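Local coordinates for succinyl-CoA ligase (ADP-forming) subunit alpha (Methanosaeta concilii, PDB 6HXI), which binds coenzyme A and joins a CoA-ligase region to one related to the C-terminal domain of citrate synthase, at residues 413-416 against 417-421. Numbering follows the deposited sequence.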
# COMPACT_ATOMS: atom_id res chain seq x y z
N ALA B 413 10.82 -16.71 -4.91
CA ALA B 413 11.54 -15.53 -4.39
C ALA B 413 11.67 -14.40 -5.42
O ALA B 413 11.41 -13.24 -5.10
CB ALA B 413 12.88 -15.90 -3.82
N ASP B 414 12.01 -14.75 -6.64
CA ASP B 414 12.11 -13.76 -7.68
C ASP B 414 12.01 -14.38 -9.04
O ASP B 414 12.46 -15.48 -9.24
CB ASP B 414 13.45 -13.00 -7.60
CG ASP B 414 13.29 -11.65 -8.26
OD1 ASP B 414 12.38 -10.88 -7.83
OD2 ASP B 414 13.96 -11.41 -9.30
N HIS B 415 11.50 -13.62 -10.00
CA HIS B 415 11.42 -14.03 -11.37
C HIS B 415 11.90 -12.89 -12.31
O HIS B 415 11.43 -12.76 -13.43
CB HIS B 415 10.03 -14.58 -11.74
CG HIS B 415 10.06 -15.49 -12.94
ND1 HIS B 415 11.09 -16.40 -13.15
CD2 HIS B 415 9.16 -15.61 -13.94
CE1 HIS B 415 10.79 -17.03 -14.28
NE2 HIS B 415 9.66 -16.57 -14.81
N GLY B 416 12.91 -12.16 -11.87
CA GLY B 416 13.52 -11.11 -12.67
C GLY B 416 12.78 -9.80 -12.47
O GLY B 416 11.69 -9.75 -11.86
N PRO B 417 13.38 -8.72 -12.99
CA PRO B 417 12.82 -7.37 -12.76
C PRO B 417 11.65 -6.95 -13.64
O PRO B 417 11.06 -5.92 -13.40
CB PRO B 417 14.04 -6.49 -13.05
CG PRO B 417 14.76 -7.20 -14.15
CD PRO B 417 14.68 -8.65 -13.71
N ALA B 418 11.37 -7.70 -14.70
CA ALA B 418 10.41 -7.36 -15.71
C ALA B 418 8.96 -7.64 -15.33
O ALA B 418 8.06 -6.99 -15.87
CB ALA B 418 10.79 -8.03 -17.05
N VAL B 419 8.72 -8.55 -14.39
CA VAL B 419 7.33 -8.86 -14.00
C VAL B 419 6.65 -7.69 -13.22
O VAL B 419 7.35 -6.91 -12.56
CB VAL B 419 7.23 -10.20 -13.26
CG1 VAL B 419 7.75 -11.35 -14.13
CG2 VAL B 419 7.96 -10.13 -11.96
N SER B 420 5.31 -7.62 -13.26
CA SER B 420 4.53 -6.50 -12.70
C SER B 420 4.99 -6.00 -11.33
O SER B 420 5.26 -4.82 -11.17
CB SER B 420 3.03 -6.83 -12.68
OG SER B 420 2.57 -6.73 -14.02
N GLY B 421 5.05 -6.90 -10.36
CA GLY B 421 5.45 -6.60 -8.99
C GLY B 421 6.84 -6.03 -8.85
O GLY B 421 7.01 -4.99 -8.22
O HOH W 1 11.42 -10.72 -15.24
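Val419, the N-cap residue of helix 420-430, reaches back with both methyls to His415 and Gly416, packing against the backbone of the short linker that follows helix 399-412 in the citrate synthase-like region. CG1, anti to the valine's carbonyl carbon (chi1 -59°), lies 4.0 Å from His415 O, whereas CG2 turns to the next carbonyl, that of Gly416. CG1 also approaches the imidazole obliquely, 4.5 Å from His415 CD2. A water bridges the same turn: it donates to His415 O at 2.7 Å and accepts from Ala418 N at 3.1 Å, serving two polar backbone atoms that do not meet directly.

Asp414 opens the linker with an Asx turn, OD2 accepting from Gly416 N at 2.9 Å. The donor sits well above the carboxylate plane, 60° out of it. The bond is also bent, with an N-H...O angle of 142°. OD2 is further gripped by His587 of helix 571-594 and by Ser360 of a second subunit, so three hydrogen bonds fix this buried oxygen. Arg580 of helix 571-594 packs on His415 and Val419, and Arg600 of a third subunit also touches Val419, placing the linker at a junction of three chains. Gly416 has a positive phi, at which a CB would be jammed against the carbonyl O of His415; its own carbonyl O receives Val419 CG2 at 3.8 Å.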